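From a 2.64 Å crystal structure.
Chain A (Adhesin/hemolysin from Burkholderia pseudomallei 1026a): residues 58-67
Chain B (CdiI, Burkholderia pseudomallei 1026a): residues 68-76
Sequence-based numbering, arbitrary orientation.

Chain A (58-67) VTTRSLIREN
Chain B 68-76: DKNSADLIP

The contact sets one face of a continuous helix, chain A 58-67, against a compact, turning segment of chain B, and it buries a modest 240 Å² between them. The helix keeps regular phi/psi values, near -60/-45, and i to i+4 backbone hydrogen bonds, such as Leu A63 N to Thr A59 O at 3.1 Å. That regularity is the first rule of the design: Thr A59, Leu A63 and Glu A66, spaced four and then three residues apart, all point their CA-to-CB bonds toward chain B, and the residues between them make no contact.

Chain B presents Lys B69, Ala B72 and Ile B75, three residues apart, by turning. Lys B69 and Asn B70 form a 3-10 segment with phi/psi of -57/-36 and -62/-5, and Ser B71 follows at -114/17. The turn is held by Ser B71 N to Asp B68 O at 2.9 Å and Ala B72 N to Lys B69 O at 3.1 Å, while Ser B71 OG donates to Asp B68 OD2 at 2.8 Å. Ala B72 (-61/-19) then leads through Asp B73 and Leu B74 to Ile B75 (-52/-48), which is helical. Register is antiparallel in sense: Thr A59 CA lies 7.2 Å from Ala B72 CA, and Leu A63 CA lies 8.7 Å from Lys B69 CA, so the numbering rises on one chain as it falls on the other.

Lys B69 covers the most surface. Its chi1 and chi2 are both m (-66° and -71°), chi3 is t (-169°) and chi4 is off-well at 31°, a path that carries the chain past Leu A63, with Lys B69 CD 4.1 Å from Leu A63 CD2, before the amine meets Glu A66. There Lys B69 NZ donates to Glu A66 OE1 at 3.0 Å, a hydrogen bond within a salt bridge, and makes a weak second one to Glu A66 OE2 at 3.5 Å. Glu A66 reaches the amine with chi1 t, chi2 off-well at -146° and chi3 at -47°. One lysine thus serves twice, its aliphatic stem packing on leucine and its charge paired with the glutamate.

Thr A59, at the other end, is next in coverage. With chi1 m (-73°) its methyl faces the alanine: Thr A59 CG2 is 3.9 Å from Ala B72 CB and 3.8 Å from Ala B72 O. Its hydroxyl also touches a hydrocarbon, Thr A59 OG1 lying 3.7 Å from Ile B75 CD1 (chi1 m, chi2 t). A water bridges the two chains, its O 2.9 Å from Thr A59 OG1 and 2.7 Å from Ala B72 O; the water donates to Ala B72 O, and Thr A59 OG1 also has a partner elsewhere in the structure.

Leu A63 joins the two ends. In the m, t rotamer (-58°, -172°) it sends Leu A63 CD1 to within 4.0 Å of Ala B72 CB, while CD2 meets the lysine stem. The small alanine accepts both the threonine methyl and the leucine, so the sequence of contacts runs from water-bridged, through apolar, to charged.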

# COMPACT_ATOMS: atom_id res chain seq x y z
N VAL A 58 0.56 13.11 5.63
CA VAL A 58 0.70 11.66 5.51
C VAL A 58 1.04 11.19 4.08
O VAL A 58 2.04 10.49 3.87
CB VAL A 58 -0.59 10.94 5.97
CG1 VAL A 58 -0.54 9.46 5.61
CG2 VAL A 58 -0.83 11.14 7.46
N THR A 59 0.19 11.56 3.13
CA THR A 59 0.37 11.23 1.71
C THR A 59 1.66 11.81 1.17
O THR A 59 2.45 11.11 0.53
CB THR A 59 -0.80 11.72 0.83
OG1 THR A 59 -1.95 10.89 1.08
CG2 THR A 59 -0.46 11.65 -0.63
N THR A 60 1.88 13.10 1.44
CA THR A 60 3.13 13.76 1.07
C THR A 60 4.36 12.99 1.56
O THR A 60 5.31 12.81 0.81
CB THR A 60 3.17 15.22 1.58
OG1 THR A 60 2.14 15.97 0.93
CG2 THR A 60 4.53 15.87 1.28
N ARG A 61 4.33 12.52 2.80
CA ARG A 61 5.47 11.82 3.37
C ARG A 61 5.73 10.48 2.68
O ARG A 61 6.88 10.08 2.53
CB ARG A 61 5.30 11.64 4.88
CG ARG A 61 6.53 11.09 5.58
CD ARG A 61 6.19 10.48 6.94
NE ARG A 61 5.12 9.48 6.85
CZ ARG A 61 5.29 8.20 6.48
NH1 ARG A 61 6.50 7.75 6.14
NH2 ARG A 61 4.25 7.38 6.43
N SER A 62 4.68 9.78 2.26
CA SER A 62 4.87 8.51 1.55
C SER A 62 5.48 8.71 0.17
O SER A 62 6.30 7.91 -0.25
CB SER A 62 3.59 7.67 1.45
OG SER A 62 3.28 7.04 2.68
N LEU A 63 5.08 9.76 -0.54
CA LEU A 63 5.69 10.07 -1.83
C LEU A 63 7.16 10.55 -1.68
O LEU A 63 8.02 10.14 -2.44
CB LEU A 63 4.85 11.08 -2.63
CG LEU A 63 3.41 10.63 -2.91
CD1 LEU A 63 2.72 11.58 -3.85
CD2 LEU A 63 3.36 9.20 -3.47
N ILE A 64 7.44 11.39 -0.68
CA ILE A 64 8.82 11.77 -0.38
C ILE A 64 9.66 10.51 -0.25
O ILE A 64 10.64 10.33 -0.96
CB ILE A 64 8.95 12.59 0.95
CG1 ILE A 64 8.33 13.98 0.81
CG2 ILE A 64 10.40 12.82 1.32
CD1 ILE A 64 8.86 14.73 -0.37
N ARG A 65 9.26 9.62 0.65
CA ARG A 65 10.06 8.43 0.92
C ARG A 65 10.29 7.51 -0.29
O ARG A 65 11.30 6.81 -0.36
CB ARG A 65 9.45 7.66 2.08
CG ARG A 65 9.39 8.49 3.34
CD ARG A 65 10.70 8.39 4.06
NE ARG A 65 10.67 9.08 5.33
CZ ARG A 65 11.13 10.31 5.51
NH1 ARG A 65 11.65 10.99 4.49
NH2 ARG A 65 11.06 10.88 6.72
N GLU A 66 9.35 7.52 -1.23
CA GLU A 66 9.49 6.77 -2.47
C GLU A 66 10.58 7.40 -3.36
O GLU A 66 11.48 6.72 -3.86
CB GLU A 66 8.16 6.72 -3.23
CG GLU A 66 8.25 5.97 -4.55
CD GLU A 66 7.33 6.55 -5.61
OE1 GLU A 66 6.16 6.80 -5.30
OE2 GLU A 66 7.79 6.74 -6.77
N ASN A 67 10.52 8.71 -3.55
CA ASN A 67 11.56 9.38 -4.30
C ASN A 67 12.92 9.21 -3.63
O ASN A 67 13.93 9.05 -4.30
CB ASN A 67 11.21 10.85 -4.53
CG ASN A 67 10.24 11.04 -5.70
OD1 ASN A 67 10.01 10.12 -6.50
ND2 ASN A 67 9.68 12.23 -5.82
N ASP B 68 -2.68 6.29 -10.28
CA ASP B 68 -2.16 7.50 -10.89
C ASP B 68 -1.64 8.41 -9.79
O ASP B 68 -2.42 8.96 -9.01
CB ASP B 68 -3.24 8.20 -11.71
CG ASP B 68 -2.81 9.59 -12.17
OD1 ASP B 68 -1.61 9.80 -12.46
OD2 ASP B 68 -3.68 10.49 -12.23
N LYS B 69 -0.31 8.56 -9.72
CA LYS B 69 0.33 9.36 -8.68
C LYS B 69 -0.18 10.80 -8.66
O LYS B 69 -0.32 11.39 -7.61
CB LYS B 69 1.85 9.34 -8.84
CG LYS B 69 2.50 7.98 -8.59
CD LYS B 69 2.45 7.58 -7.12
CE LYS B 69 3.32 6.37 -6.86
NZ LYS B 69 4.50 6.32 -7.81
N ASN B 70 -0.48 11.35 -9.84
CA ASN B 70 -1.04 12.70 -9.95
C ASN B 70 -2.39 12.90 -9.30
O ASN B 70 -2.90 14.00 -9.30
CB ASN B 70 -1.18 13.11 -11.42
CG ASN B 70 0.14 13.45 -12.05
OD1 ASN B 70 1.09 13.83 -11.37
ND2 ASN B 70 0.21 13.31 -13.38
N SER B 71 -2.98 11.83 -8.78
CA SER B 71 -4.30 11.90 -8.17
C SER B 71 -4.20 11.61 -6.68
O SER B 71 -5.20 11.33 -6.02
CB SER B 71 -5.27 10.91 -8.83
OG SER B 71 -5.46 11.23 -10.20
N ALA B 72 -2.98 11.70 -6.15
CA ALA B 72 -2.70 11.41 -4.75
C ALA B 72 -3.46 12.34 -3.84
O ALA B 72 -3.64 12.06 -2.65
CB ALA B 72 -1.20 11.53 -4.47
N ASP B 73 -3.91 13.46 -4.39
CA ASP B 73 -4.64 14.41 -3.59
C ASP B 73 -6.14 14.12 -3.55
O ASP B 73 -6.90 14.88 -2.95
CB ASP B 73 -4.37 15.84 -4.05
CG ASP B 73 -4.79 16.09 -5.50
OD1 ASP B 73 -4.71 15.14 -6.35
OD2 ASP B 73 -5.19 17.26 -5.76
N LEU B 74 -6.58 13.02 -4.16
CA LEU B 74 -8.00 12.69 -4.08
C LEU B 74 -8.29 11.62 -3.04
O LEU B 74 -9.42 11.21 -2.88
CB LEU B 74 -8.57 12.29 -5.44
CG LEU B 74 -8.14 13.27 -6.54
CD1 LEU B 74 -8.25 12.64 -7.93
CD2 LEU B 74 -8.91 14.61 -6.46
N ILE B 75 -7.28 11.19 -2.31
CA ILE B 75 -7.50 10.16 -1.30
C ILE B 75 -8.64 10.47 -0.32
O ILE B 75 -9.50 9.63 -0.11
CB ILE B 75 -6.18 9.76 -0.58
CG1 ILE B 75 -5.37 8.85 -1.50
CG2 ILE B 75 -6.45 9.07 0.73
CD1 ILE B 75 -3.92 8.59 -1.03
N PRO B 76 -8.68 11.69 0.24
CA PRO B 76 -9.77 12.08 1.16
C PRO B 76 -11.15 12.12 0.50
O PRO B 76 -12.15 11.88 1.18
CB PRO B 76 -9.37 13.51 1.59
CG PRO B 76 -7.94 13.62 1.31
CD PRO B 76 -7.67 12.75 0.12
O HOH W 1 -3.97 12.60 -0.03